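Long-range contacts in phosphoribosylaminoimidazole-succinocarboxamide synthase (PDB 4O7T), which catalyses the ATP-dependent joining of L-aspartate to the carboxylated aminoimidazole ribonucleotide in de novo purine biosynthesis, giving SAICAR, ADP and phosphate: residues A31-G36 and D211-D216; P87-V92 and Y120-E125; D173-F178 and L188-S193. All coordinates share one frame; numbering follows the deposited sequence.

Contact 1. Residues A31-G36 and D211-D216; sequences ATAFDG and DVFRFD. With ASP (aspartic acid), chain D.
Phe213 lays its ring against Ala31 and Ala33, which packs the short helix 211-214 on one strand of the β-hairpin formed by strands 30-33 and 38-41. The evidence is a CH-pi contact: Ala31 CB stands 4.3 Å from the centroid of the Phe213 ring, only 24° off the ring normal, while the backbone C of Thr32 meets the ring at its edge. Ala33 CB lies 3.9 Å from Phe213 CE2 and comes in obliquely. With CG anti to the backbone N (chi1 163°), the ring of Phe213 is carried across to the strand. Lys38, on the other strand of the hairpin, makes a cation-pi contact with the same ring.

Past the end of the strand, Phe34 turns the far end of its side chain to where the helix gives way to loop. The rim of its ring meets a backbone oxygen, with Phe34 CZ 3.3 Å from Arg214 O. The same edge is directed at the face of Phe215 in an offset edge-to-face pair, the centroids being 5.8 Å apart.

Arg214 connects this packing to the substrate. Its CG touches Ala33 CB at 3.9 Å, and from there the chain runs extended as far as NE. Arg214 NH2 forms a salt bridge with Asp211 OD1 at 2.7 Å, which restrains rotation of the guanidinium; Asp211 is in turn paired with Arg198. The bound aspartate, one of the substrates, offers its alpha-carboxylate at the guanidinium edge: Arg214 NE reaches OXT only weakly, whereas Arg214 NH1 donates to the ligand OXT at 2.7 Å and a nearly straight 163°.

Contact 2. Residues P87-V92 and Y120-E125; sequences PLEVVV and YYKNDE. With TMP (thymidine-5'-phosphate), chain B; ADP (adenosine-5'-diphosphate), chain C.
Lys122 NZ is gripped from several directions: by Glu89 OE1 across the contact and by two oxygens of the ADP β-phosphate. Its bond to ADP O3B, at 2.9 Å, is the firm one. The salt bridge from Lys122 NZ to Glu89 OE1 is looser at 3.3 Å, and the link to O1B is also weak. Bends at chi3 (91°) and chi4 bring the ammonium group round to the phosphate, while the two side chains cross at about a right angle, Lys122 CG resting 3.5 Å from Glu89 CG. A methionine in place of Lys122 would probably leave the Glu89 carboxylate without this countercharge and the β-phosphate without one of its donors.

Beneath these side chains the backbones pair in antiparallel fashion. Glu89 and Tyr120 are a hydrogen-bonded pair, with Glu89 N to Tyr120 O at 2.8 Å and a return bond from Tyr120 N to Glu89 O in the carbonyl plane. Leu88 and Tyr121 follow as a non-hydrogen-bonded pair. Lys122 N then donates to Pro87 O at 2.9 Å, but from 57° above the carbonyl plane, well off its lone pairs.

The aromatic residues cover opposite faces. Tyr120 extends along the face that carries Glu89, and its CE2 touches Val91 CG2 at 3.7 Å; its hydroxyl is bonded to Glu118. On the other face Tyr121 presents its edge to Pro87 O, and its CE1 packs on Pro87 CB at 4.0 Å. This is an antiparallel β-strand pair whose Lys122 meets the β-phosphate of ADP while Glu89 and Val91 face the bound TMP, so the pair lines the nucleotide sites.

Contact 3. Residues D173-F178 and L188-S193; sequences DFKLEF and LADEIS. With ADP (adenosine-5'-diphosphate), chain C; TMP (thymidine-5'-phosphate), chain B.
Lys175 reaches across to Asp190 with its ammonium group, Lys175 NZ lying 3.0 Å from Asp190 OD1 in a salt bridge. Its chain folds at chi2 (-90°) and chi3 to get there, and Lys175 NZ also donates to Glu177 OE2 at 2.8 Å. One water accepts from this nitrogen and lies 2.7 Å from both Lys175 O and Glu191 O, bridging the two backbones.

Leu176 turns to the apolar side: its CD1 meets Leu188 CD1 at 3.9 Å, and its other methyl touches Ile192.

Glu177 returns to the polar side, stacked on Asp190 with carboxylate planes 4° apart. Glu177 OE2 and Asp190 OD1 come within 3.7 Å of each other, both held by Lys175 in a salt-bridge network; Lys13 also pairs with Asp190. Both residues serve ADP: its O2' donates to Glu177 OE1, and Asp190 N donates to the adenine N7 at 3.1 Å. Glu177 O accepts from Ala189 N at 2.8 Å.

Phe178 pairs with Leu188 as an antiparallel non-hydrogen-bonded bridge, and Leu188 CD1 sits over one ring face, 4.1 Å from the centroid.

Strand 169-180 thus lies between strand 84-93, its antiparallel neighbour, and the 188-193 chain; helix 143-165 packs on Phe178, and helix 45-62 on Leu188 and Ile192.

How the contacts relate
Contacts 2 and 3 are adjoining parts of one sheet, their centres 11 Å apart. Strands 84-93 and 169-180 are joined there by probable hydrogen bonds, Leu176 N to Val90 O at 2.8 Å and Phe174 N to Val92 O at 2.9 Å. Both contacts touch ADP and TMP: Lys122 approaches the β-phosphate from one, Glu177 and Asp190 from the other, while Asp173 accepts a bond from the TMP O3'. Contact 1 holds the aspartate; the centres of contacts 1 and 2 are about 18 Å apart, as are those of contacts 1 and 3. The side chain of Arg214 in contact 1 also comes within about 4 Å of TMP, so all three contacts border one ligand region, where TMP probably takes the substrate nucleotide's place.

Contact 1. Residues A31-G36 and D211-D216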
loop_
_atom_site.group_PDB
_atom_site.type_symbol
_atom_site.label_atom_id
_atom_site.label_comp_id
_atom_site.label_asym_id
_atom_site.label_seq_id
_atom_site.Cartn_x
_atom_site.Cartn_y
_atom_site.Cartn_z
ATOM N N ALA A 31 -22.094 -16.376 6.232
ATOM C CA ALA A 31 -21.551 -15.029 6.091
ATOM C C ALA A 31 -20.638 -14.700 7.274
ATOM O O ALA A 31 -20.965 -15.010 8.428
ATOM C CB ALA A 31 -22.680 -14.009 5.974
ATOM N N THR A 32 -19.485 -14.099 6.977
ATOM C CA THR A 32 -18.557 -13.618 8.010
ATOM C C THR A 32 -18.071 -12.200 7.704
ATOM O O THR A 32 -18.009 -11.786 6.549
ATOM C CB THR A 32 -17.316 -14.525 8.197
ATOM O OG1 THR A 32 -16.411 -14.330 7.103
ATOM C CG2 THR A 32 -17.696 -15.992 8.280
ATOM N N ALA A 33 -17.711 -11.467 8.748
ATOM C CA ALA A 33 -17.191 -10.121 8.590
ATOM C C ALA A 33 -16.170 -9.851 9.665
ATOM O O ALA A 33 -16.043 -10.624 10.616
ATOM C CB ALA A 33 -18.306 -9.092 8.652
ATOM N N PHE A 34 -15.445 -8.751 9.489
ATOM C CA PHE A 34 -14.450 -8.282 10.446
ATOM C C PHE A 34 -13.472 -9.398 10.786
ATOM O O PHE A 34 -13.389 -9.868 11.920
ATOM C CB PHE A 34 -15.141 -7.675 11.672
ATOM C CG PHE A 34 -16.207 -6.667 11.319
ATOM C CD1 PHE A 34 -15.889 -5.526 10.580
ATOM C CD2 PHE A 34 -17.532 -6.860 11.714
ATOM C CE1 PHE A 34 -16.864 -4.600 10.244
ATOM C CE2 PHE A 34 -18.512 -5.931 11.388
ATOM C CZ PHE A 34 -18.179 -4.801 10.649
ATOM N N ASP A 35 -12.749 -9.823 9.753
ATOM C CA ASP A 35 -11.769 -10.899 9.839
ATOM C C ASP A 35 -12.399 -12.130 10.485
ATOM O O ASP A 35 -11.837 -12.703 11.420
ATOM C CB ASP A 35 -10.520 -10.435 10.611
ATOM C CG ASP A 35 -9.229 -10.686 9.846
ATOM O OD1 ASP A 35 -9.265 -11.410 8.831
ATOM O OD2 ASP A 35 -8.175 -10.148 10.250
ATOM N N GLY A 36 -13.583 -12.504 9.997
ATOM C CA GLY A 36 -14.291 -13.706 10.449
ATOM C C GLY A 36 -14.839 -13.703 11.872
ATOM O O GLY A 36 -15.339 -14.727 12.342
ATOM N N ASP A 211 -22.609 -5.066 3.158
ATOM C CA ASP A 211 -22.572 -3.978 4.155
ATOM C C ASP A 211 -23.842 -3.949 5.014
ATOM O O ASP A 211 -23.801 -3.536 6.171
ATOM C CB ASP A 211 -22.357 -2.612 3.502
ATOM C CG ASP A 211 -20.867 -2.275 3.272
ATOM O OD1 ASP A 211 -19.961 -2.968 3.777
ATOM O OD2 ASP A 211 -20.611 -1.277 2.578
ATOM N N VAL A 212 -24.956 -4.386 4.434
ATOM C CA VAL A 212 -26.217 -4.613 5.163
ATOM C C VAL A 212 -26.001 -5.560 6.363
ATOM O O VAL A 212 -26.492 -5.301 7.464
ATOM C CB VAL A 212 -27.305 -5.141 4.194
ATOM C CG1 VAL A 212 -28.481 -5.758 4.929
ATOM C CG2 VAL A 212 -27.776 -4.013 3.273
ATOM N N PHE A 213 -25.244 -6.639 6.149
ATOM C CA PHE A 213 -24.864 -7.540 7.243
ATOM C C PHE A 213 -23.731 -6.965 8.090
ATOM O O PHE A 213 -23.773 -7.039 9.315
ATOM C CB PHE A 213 -24.504 -8.931 6.706
ATOM C CG PHE A 213 -23.729 -9.792 7.672
ATOM C CD1 PHE A 213 -24.324 -10.276 8.845
ATOM C CD2 PHE A 213 -22.420 -10.150 7.398
ATOM C CE1 PHE A 213 -23.614 -11.088 9.719
ATOM C CE2 PHE A 213 -21.709 -10.961 8.267
ATOM C CZ PHE A 213 -22.304 -11.424 9.432
ATOM N N ARG A 214 -22.720 -6.388 7.445
ATOM C CA ARG A 214 -21.570 -5.850 8.176
ATOM C C ARG A 214 -21.989 -4.816 9.238
ATOM O O ARG A 214 -21.469 -4.833 10.347
ATOM C CB ARG A 214 -20.534 -5.244 7.224
ATOM C CG ARG A 214 -19.727 -6.257 6.415
ATOM C CD ARG A 214 -18.621 -5.543 5.652
ATOM N NE ARG A 214 -18.004 -6.380 4.623
ATOM C CZ ARG A 214 -18.254 -6.296 3.318
ATOM N NH1 ARG A 214 -17.630 -7.113 2.484
ATOM N NH2 ARG A 214 -19.123 -5.407 2.835
ATOM N N PHE A 215 -22.934 -3.936 8.895
ATOM C CA PHE A 215 -23.291 -2.811 9.769
ATOM C C PHE A 215 -24.769 -2.771 10.172
ATOM O O PHE A 215 -25.272 -1.718 10.576
ATOM C CB PHE A 215 -22.864 -1.478 9.126
ATOM C CG PHE A 215 -21.398 -1.405 8.818
ATOM C CD1 PHE A 215 -20.456 -1.387 9.847
ATOM C CD2 PHE A 215 -20.951 -1.376 7.500
ATOM C CE1 PHE A 215 -19.098 -1.342 9.564
ATOM C CE2 PHE A 215 -19.598 -1.328 7.212
ATOM C CZ PHE A 215 -18.670 -1.309 8.247
ATOM N N ASP A 216 -25.449 -3.916 10.060
ATOM C CA ASP A 216 -26.851 -4.063 10.460
ATOM C C ASP A 216 -27.752 -3.013 9.804
ATOM O O ASP A 216 -28.577 -2.381 10.466
ATOM C CB ASP A 216 -26.978 -4.030 11.994
ATOM C CG ASP A 216 -26.085 -5.056 12.678
ATOM O OD1 ASP A 216 -25.973 -6.197 12.180
ATOM O OD2 ASP A 216 -25.478 -4.723 13.713
HETATM N N ASP D . -15.705 -7.373 6.731
HETATM C CA ASP D . -14.707 -8.068 5.864
HETATM C C ASP D . -15.357 -8.974 4.827
HETATM O O ASP D . -15.564 -10.164 5.071
HETATM C CB ASP D . -13.718 -8.883 6.704
HETATM C CG ASP D . -12.579 -8.053 7.240
HETATM O OD1 ASP D . -11.480 -8.615 7.432
HETATM O OD2 ASP D . -12.773 -6.843 7.474
HETATM O OXT ASP D . -15.658 -8.539 3.717
#

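Contact 2. Residues P87-V92 and Y120-E125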
loop_
_atom_site.group_PDB
_atom_site.type_symbol
_atom_site.label_atom_id
_atom_site.label_comp_id
_atom_site.label_asym_id
_atom_site.label_seq_id
_atom_site.Cartn_x
_atom_site.Cartn_y
_atom_site.Cartn_z
ATOM N N PRO A 87 -1.649 -15.049 -5.034
ATOM C CA PRO A 87 -2.091 -14.770 -3.667
ATOM C C PRO A 87 -2.484 -13.282 -3.481
ATOM O O PRO A 87 -1.895 -12.576 -2.643
ATOM C CB PRO A 87 -0.860 -15.158 -2.825
ATOM C CG PRO A 87 0.305 -14.903 -3.734
ATOM C CD PRO A 87 -0.178 -15.178 -5.143
ATOM N N LEU A 88 -3.470 -12.822 -4.256
ATOM C CA LEU A 88 -3.903 -11.419 -4.237
ATOM C C LEU A 88 -5.410 -11.244 -4.145
ATOM O O LEU A 88 -6.195 -12.054 -4.668
ATOM C CB LEU A 88 -3.413 -10.665 -5.495
ATOM C CG LEU A 88 -1.900 -10.570 -5.777
ATOM C CD1 LEU A 88 -1.656 -10.054 -7.194
ATOM C CD2 LEU A 88 -1.200 -9.699 -4.745
ATOM N N GLU A 89 -5.805 -10.166 -3.479
ATOM C CA GLU A 89 -7.132 -9.614 -3.646
ATOM C C GLU A 89 -6.927 -8.252 -4.307
ATOM O O GLU A 89 -6.153 -7.426 -3.817
ATOM C CB GLU A 89 -7.872 -9.553 -2.305
ATOM C CG GLU A 89 -8.028 -10.949 -1.708
ATOM C CD GLU A 89 -8.835 -11.017 -0.420
ATOM O OE1 GLU A 89 -8.736 -12.059 0.267
ATOM O OE2 GLU A 89 -9.579 -10.066 -0.087
ATOM N N VAL A 90 -7.570 -8.057 -5.458
ATOM C CA VAL A 90 -7.382 -6.863 -6.267
ATOM C C VAL A 90 -8.660 -6.045 -6.149
ATOM O O VAL A 90 -9.737 -6.473 -6.587
ATOM C CB VAL A 90 -7.094 -7.220 -7.744
ATOM C CG1 VAL A 90 -6.785 -5.959 -8.559
ATOM C CG2 VAL A 90 -5.923 -8.190 -7.820
ATOM N N VAL A 91 -8.545 -4.876 -5.539
ATOM C CA VAL A 91 -9.719 -4.097 -5.228
ATOM C C VAL A 91 -9.771 -2.877 -6.148
ATOM O O VAL A 91 -8.803 -2.106 -6.247
ATOM C CB VAL A 91 -9.767 -3.679 -3.729
ATOM C CG1 VAL A 91 -10.945 -2.737 -3.462
ATOM C CG2 VAL A 91 -9.842 -4.895 -2.817
ATOM N N VAL A 92 -10.905 -2.711 -6.825
ATOM C CA VAL A 92 -11.130 -1.524 -7.645
ATOM C C VAL A 92 -12.184 -0.634 -6.973
ATOM O O VAL A 92 -13.211 -1.129 -6.500
ATOM C CB VAL A 92 -11.568 -1.881 -9.083
ATOM C CG1 VAL A 92 -11.632 -0.619 -9.939
ATOM C CG2 VAL A 92 -10.616 -2.900 -9.704
ATOM N N TYR A 120 -3.954 -6.423 -2.276
ATOM C CA TYR A 120 -3.851 -7.010 -0.943
ATOM C C TYR A 120 -3.263 -8.403 -1.041
ATOM O O TYR A 120 -3.645 -9.192 -1.902
ATOM C CB TYR A 120 -5.218 -7.080 -0.273
ATOM C CG TYR A 120 -5.774 -5.718 0.057
ATOM C CD1 TYR A 120 -5.517 -5.124 1.294
ATOM C CD2 TYR A 120 -6.543 -5.018 -0.875
ATOM C CE1 TYR A 120 -6.032 -3.872 1.602
ATOM C CE2 TYR A 120 -7.056 -3.757 -0.583
ATOM C CZ TYR A 120 -6.803 -3.192 0.657
ATOM O OH TYR A 120 -7.323 -1.942 0.944
ATOM N N TYR A 121 -2.322 -8.694 -0.160
ATOM C CA TYR A 121 -1.682 -9.994 -0.132
ATOM C C TYR A 121 -2.579 -10.962 0.659
ATOM O O TYR A 121 -2.872 -10.723 1.826
ATOM C CB TYR A 121 -0.293 -9.846 0.487
ATOM C CG TYR A 121 0.451 -11.146 0.778
ATOM C CD1 TYR A 121 0.360 -12.241 -0.086
ATOM C CD2 TYR A 121 1.274 -11.260 1.905
ATOM C CE1 TYR A 121 1.062 -13.413 0.163
ATOM C CE2 TYR A 121 1.975 -12.433 2.161
ATOM C CZ TYR A 121 1.855 -13.497 1.289
ATOM O OH TYR A 121 2.532 -14.645 1.526
ATOM N N LYS A 122 -3.051 -12.018 -0.001
ATOM C CA LYS A 122 -3.894 -13.032 0.654
ATOM C C LYS A 122 -3.064 -13.867 1.608
ATOM O O LYS A 122 -2.386 -14.798 1.181
ATOM C CB LYS A 122 -4.531 -13.962 -0.374
ATOM C CG LYS A 122 -5.939 -13.604 -0.777
ATOM C CD LYS A 122 -6.510 -14.667 -1.708
ATOM C CE LYS A 122 -7.248 -15.759 -0.956
ATOM N NZ LYS A 122 -8.582 -15.276 -0.486
ATOM N N ASN A 123 -3.120 -13.539 2.891
ATOM C CA ASN A 123 -2.313 -14.212 3.893
ATOM C C ASN A 123 -2.984 -14.115 5.251
ATOM O O ASN A 123 -3.227 -13.015 5.746
ATOM C CB ASN A 123 -0.919 -13.584 3.935
ATOM C CG ASN A 123 0.015 -14.300 4.880
ATOM O OD1 ASN A 123 -0.195 -14.303 6.090
ATOM N ND2 ASN A 123 1.065 -14.904 4.332
ATOM N N ASP A 124 -3.287 -15.268 5.845
ATOM C CA ASP A 124 -4.008 -15.329 7.135
ATOM C C ASP A 124 -3.156 -14.878 8.297
ATOM O O ASP A 124 -3.610 -14.102 9.123
ATOM C CB ASP A 124 -4.485 -16.744 7.446
ATOM C CG ASP A 124 -5.391 -17.305 6.389
ATOM O OD1 ASP A 124 -6.150 -16.532 5.754
ATOM O OD2 ASP A 124 -5.341 -18.539 6.206
ATOM N N GLU A 125 -1.928 -15.390 8.364
ATOM C CA GLU A 125 -0.968 -14.964 9.376
ATOM C C GLU A 125 -0.962 -13.424 9.472
ATOM O O GLU A 125 -0.938 -12.865 10.564
ATOM C CB GLU A 125 0.433 -15.512 9.029
ATOM C CG GLU A 125 1.484 -15.402 10.135
HETATM P P TMP B . -12.690 -2.611 2.048
HETATM O O1P TMP B . -12.928 -3.455 3.249
HETATM O O2P TMP B . -11.224 -2.540 1.664
HETATM O O3P TMP B . -13.425 -1.292 1.998
HETATM O "O5'" TMP B . -13.396 -3.482 0.899
HETATM C "C5'" TMP B . -13.344 -3.112 -0.485
HETATM C "C4'" TMP B . -14.195 -4.071 -1.312
HETATM O "O4'" TMP B . -13.589 -5.369 -1.350
HETATM C "C3'" TMP B . -15.611 -4.267 -0.766
HETATM O "O3'" TMP B . -16.496 -4.241 -1.876
HETATM C "C2'" TMP B . -15.695 -5.676 -0.248
HETATM C "C1'" TMP B . -14.494 -6.378 -0.873
HETATM N N1 TMP B . -13.836 -7.271 0.093
HETATM C C2 TMP B . -13.901 -8.680 -0.091
HETATM O O2 TMP B . -14.529 -9.142 -1.064
HETATM N N3 TMP B . -13.302 -9.530 0.767
HETATM C C4 TMP B . -12.630 -9.058 1.835
HETATM O O4 TMP B . -12.088 -9.846 2.644
HETATM C C5 TMP B . -12.531 -7.588 2.062
HETATM C C5M TMP B . -11.783 -7.013 3.247
HETATM C C6 TMP B . -13.164 -6.749 1.151
HETATM P PB ADP C . -11.941 -16.349 -0.903
HETATM O O1B ADP C . -11.249 -16.267 -2.240
HETATM O O2B ADP C . -12.946 -15.262 -0.630
HETATM O O3B ADP C . -10.987 -16.637 0.230
HETATM P PA ADP C . -12.854 -18.893 0.031
HETATM O O1A ADP C . -11.774 -18.711 1.078
HETATM O O2A ADP C . -14.280 -19.142 0.464
HETATM O O3A ADP C . -12.872 -17.659 -1.017
HETATM O "O5'" ADP C . -12.394 -20.140 -0.885
HETATM C "C5'" ADP C . -12.068 -20.017 -2.269
HETATM C "C4'" ADP C . -10.593 -20.340 -2.500
HETATM O "O4'" ADP C . -10.447 -20.938 -3.793
HETATM C "C3'" ADP C . -9.737 -19.085 -2.522
HETATM O "O3'" ADP C . -8.455 -19.385 -1.962
HETATM C "C2'" ADP C . -9.594 -18.762 -4.000
HETATM O "O2'" ADP C . -8.380 -18.080 -4.313
HETATM C "C1'" ADP C . -9.592 -20.143 -4.625
HETATM N N9 ADP C . -10.037 -20.140 -6.048
HETATM C C8 ADP C . -11.003 -19.383 -6.608
HETATM N N7 ADP C . -11.123 -19.655 -7.932
HETATM C C5 ADP C . -10.224 -20.615 -8.237
HETATM C C6 ADP C . -9.804 -21.371 -9.446
HETATM N N6 ADP C . -10.395 -21.165 -10.636
HETATM N N1 ADP C . -8.803 -22.280 -9.320
HETATM C C2 ADP C . -8.191 -22.514 -8.146
HETATM N N3 ADP C . -8.522 -21.870 -7.014
HETATM C C4 ADP C . -9.508 -20.930 -6.990
#

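Contact 3. Residues D173-F178 and L188-S193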
loop_
_atom_site.group_PDB
_atom_site.type_symbol
_atom_site.label_atom_id
_atom_site.label_comp_id
_atom_site.label_asym_id
_atom_site.label_seq_id
_atom_site.Cartn_x
_atom_site.Cartn_y
_atom_site.Cartn_z
ATOM N N ASP A 173 -17.262 -0.112 -5.172
ATOM C CA ASP A 173 -15.945 -0.766 -5.168
ATOM C C ASP A 173 -16.177 -2.265 -5.237
ATOM O O ASP A 173 -17.322 -2.701 -5.125
ATOM C CB ASP A 173 -15.070 -0.351 -3.955
ATOM C CG ASP A 173 -15.720 -0.657 -2.588
ATOM O OD1 ASP A 173 -16.385 -1.685 -2.429
ATOM O OD2 ASP A 173 -15.538 0.133 -1.648
ATOM N N PHE A 174 -15.118 -3.054 -5.448
ATOM C CA PHE A 174 -15.264 -4.520 -5.519
ATOM C C PHE A 174 -13.924 -5.218 -5.487
ATOM O O PHE A 174 -12.896 -4.620 -5.783
ATOM C CB PHE A 174 -16.064 -4.959 -6.774
ATOM C CG PHE A 174 -15.402 -4.612 -8.085
ATOM C CD1 PHE A 174 -14.618 -5.552 -8.758
ATOM C CD2 PHE A 174 -15.569 -3.356 -8.654
ATOM C CE1 PHE A 174 -14.007 -5.244 -9.966
ATOM C CE2 PHE A 174 -14.968 -3.036 -9.869
ATOM C CZ PHE A 174 -14.176 -3.982 -10.526
ATOM N N LYS A 175 -13.947 -6.497 -5.148
ATOM C CA LYS A 175 -12.729 -7.290 -5.027
ATOM C C LYS A 175 -12.701 -8.410 -6.074
ATOM O O LYS A 175 -13.691 -9.153 -6.241
ATOM C CB LYS A 175 -12.613 -7.877 -3.612
ATOM C CG LYS A 175 -11.302 -8.638 -3.344
ATOM C CD LYS A 175 -11.382 -10.136 -3.677
ATOM C CE LYS A 175 -12.250 -10.919 -2.665
ATOM N NZ LYS A 175 -12.558 -12.305 -3.134
ATOM N N LEU A 176 -11.558 -8.534 -6.758
ATOM C CA LEU A 176 -11.323 -9.631 -7.694
ATOM C C LEU A 176 -10.141 -10.509 -7.293
ATOM O O LEU A 176 -9.234 -10.077 -6.562
ATOM C CB LEU A 176 -11.030 -9.094 -9.097
ATOM C CG LEU A 176 -12.037 -8.165 -9.762
ATOM C CD1 LEU A 176 -11.484 -7.724 -11.114
ATOM C CD2 LEU A 176 -13.407 -8.829 -9.896
ATOM N N GLU A 177 -10.126 -11.733 -7.814
ATOM C CA GLU A 177 -8.961 -12.586 -7.661
ATOM C C GLU A 177 -8.632 -13.227 -9.009
ATOM O O GLU A 177 -9.503 -13.352 -9.887
ATOM C CB GLU A 177 -9.224 -13.649 -6.607
ATOM C CG GLU A 177 -9.533 -13.079 -5.225
ATOM C CD GLU A 177 -9.630 -14.144 -4.146
ATOM O OE1 GLU A 177 -9.130 -15.260 -4.337
ATOM O OE2 GLU A 177 -10.199 -13.848 -3.092
ATOM N N PHE A 178 -7.376 -13.628 -9.160
ATOM C CA PHE A 178 -6.861 -14.080 -10.446
ATOM C C PHE A 178 -5.960 -15.294 -10.288
ATOM O O PHE A 178 -5.289 -15.465 -9.262
ATOM C CB PHE A 178 -6.020 -12.988 -11.104
ATOM C CG PHE A 178 -6.803 -11.800 -11.564
ATOM C CD1 PHE A 178 -7.285 -11.735 -12.869
ATOM C CD2 PHE A 178 -7.043 -10.725 -10.696
ATOM C CE1 PHE A 178 -7.993 -10.623 -13.313
ATOM C CE2 PHE A 178 -7.756 -9.608 -11.133
ATOM C CZ PHE A 178 -8.231 -9.564 -12.437
ATOM N N LEU A 188 -9.482 -14.428 -14.689
ATOM C CA LEU A 188 -10.308 -13.960 -13.583
ATOM C C LEU A 188 -10.930 -15.156 -12.887
ATOM O O LEU A 188 -11.436 -16.066 -13.550
ATOM C CB LEU A 188 -11.385 -13.021 -14.114
ATOM C CG LEU A 188 -12.323 -12.335 -13.123
ATOM C CD1 LEU A 188 -11.541 -11.478 -12.154
ATOM C CD2 LEU A 188 -13.297 -11.463 -13.906
ATOM N N ALA A 189 -10.868 -15.170 -11.556
ATOM C CA ALA A 189 -11.253 -16.346 -10.783
ATOM C C ALA A 189 -12.223 -16.014 -9.635
ATOM O O ALA A 189 -12.900 -14.973 -9.664
ATOM C CB ALA A 189 -10.011 -17.058 -10.268
ATOM N N ASP A 190 -12.296 -16.906 -8.644
ATOM C CA ASP A 190 -13.134 -16.717 -7.455
ATOM C C ASP A 190 -14.584 -16.335 -7.819
ATOM O O ASP A 190 -15.192 -16.947 -8.711
ATOM C CB ASP A 190 -12.502 -15.688 -6.491
ATOM C CG ASP A 190 -13.015 -15.834 -5.053
ATOM O OD1 ASP A 190 -13.531 -14.842 -4.493
ATOM O OD2 ASP A 190 -12.918 -16.939 -4.480
ATOM N N GLU A 191 -15.120 -15.306 -7.159
ATOM C CA GLU A 191 -16.521 -14.943 -7.320
ATOM C C GLU A 191 -16.673 -13.457 -7.602
ATOM O O GLU A 191 -15.732 -12.670 -7.378
ATOM C CB GLU A 191 -17.318 -15.305 -6.047
ATOM C CG GLU A 191 -17.046 -14.376 -4.869
ATOM C CD GLU A 191 -17.818 -14.734 -3.610
ATOM O OE1 GLU A 191 -19.017 -14.427 -3.509
ATOM O OE2 GLU A 191 -17.223 -15.289 -2.683
ATOM N N ILE A 192 -17.862 -13.088 -8.086
ATOM C CA ILE A 192 -18.298 -11.697 -8.128
ATOM C C ILE A 192 -19.760 -11.671 -7.683
ATOM O O ILE A 192 -20.637 -12.102 -8.413
ATOM C CB ILE A 192 -18.171 -11.050 -9.530
ATOM C CG1 ILE A 192 -16.774 -11.255 -10.123
ATOM C CG2 ILE A 192 -18.499 -9.561 -9.452
ATOM C CD1 ILE A 192 -16.637 -10.820 -11.572
ATOM N N SER A 193 -20.005 -11.170 -6.473
ATOM C CA SER A 193 -21.321 -11.237 -5.855
ATOM C C SER A 193 -21.482 -10.040 -4.915
ATOM O O SER A 193 -20.520 -9.290 -4.717
ATOM C CB SER A 193 -21.433 -12.540 -5.054
ATOM O OG SER A 193 -20.603 -12.493 -3.906
HETATM P PB ADP C . -11.941 -16.349 -0.903
HETATM O O1B ADP C . -11.249 -16.267 -2.240
HETATM O O2B ADP C . -12.946 -15.262 -0.630
HETATM O O3B ADP C . -10.987 -16.637 0.230
HETATM P PA ADP C . -12.854 -18.893 0.031
HETATM O O1A ADP C . -11.774 -18.711 1.078
HETATM O O2A ADP C . -14.280 -19.142 0.464
HETATM O O3A ADP C . -12.872 -17.659 -1.017
HETATM O "O5'" ADP C . -12.394 -20.140 -0.885
HETATM C "C5'" ADP C . -12.068 -20.017 -2.269
HETATM C "C4'" ADP C . -10.593 -20.340 -2.500
HETATM O "O4'" ADP C . -10.447 -20.938 -3.793
HETATM C "C3'" ADP C . -9.737 -19.085 -2.522
HETATM O "O3'" ADP C . -8.455 -19.385 -1.962
HETATM C "C2'" ADP C . -9.594 -18.762 -4.000
HETATM O "O2'" ADP C . -8.380 -18.080 -4.313
HETATM C "C1'" ADP C . -9.592 -20.143 -4.625
HETATM N N9 ADP C . -10.037 -20.140 -6.048
HETATM C C8 ADP C . -11.003 -19.383 -6.608
HETATM N N7 ADP C . -11.123 -19.655 -7.932
HETATM C C5 ADP C . -10.224 -20.615 -8.237
HETATM C C6 ADP C . -9.804 -21.371 -9.446
HETATM N N6 ADP C . -10.395 -21.165 -10.636
HETATM N N1 ADP C . -8.803 -22.280 -9.320
HETATM C C2 ADP C . -8.191 -22.514 -8.146
HETATM N N3 ADP C . -8.522 -21.870 -7.014
HETATM C C4 ADP C . -9.508 -20.930 -6.990
HETATM P P TMP B . -12.690 -2.611 2.048
HETATM O O1P TMP B . -12.928 -3.455 3.249
HETATM O O2P TMP B . -11.224 -2.540 1.664
HETATM O O3P TMP B . -13.425 -1.292 1.998
HETATM O "O5'" TMP B . -13.396 -3.482 0.899
HETATM C "C5'" TMP B . -13.344 -3.112 -0.485
HETATM C "C4'" TMP B . -14.195 -4.071 -1.312
HETATM O "O4'" TMP B . -13.589 -5.369 -1.350
HETATM C "C3'" TMP B . -15.611 -4.267 -0.766
HETATM O "O3'" TMP B . -16.496 -4.241 -1.876
HETATM C "C2'" TMP B . -15.695 -5.676 -0.248
HETATM C "C1'" TMP B . -14.494 -6.378 -0.873
HETATM N N1 TMP B . -13.836 -7.271 0.093
HETATM C C2 TMP B . -13.901 -8.680 -0.091
HETATM O O2 TMP B . -14.529 -9.142 -1.064
HETATM N N3 TMP B . -13.302 -9.530 0.767
HETATM C C4 TMP B . -12.630 -9.058 1.835
HETATM O O4 TMP B . -12.088 -9.846 2.644
HETATM C C5 TMP B . -12.531 -7.588 2.062
HETATM C C5M TMP B . -11.783 -7.013 3.247
HETATM C C6 TMP B . -13.164 -6.749 1.151
HETATM O O HOH W 1 -13.879 -11.784 -5.627
HETATM O O HOH W 2 -12.903 -12.347 -8.838
#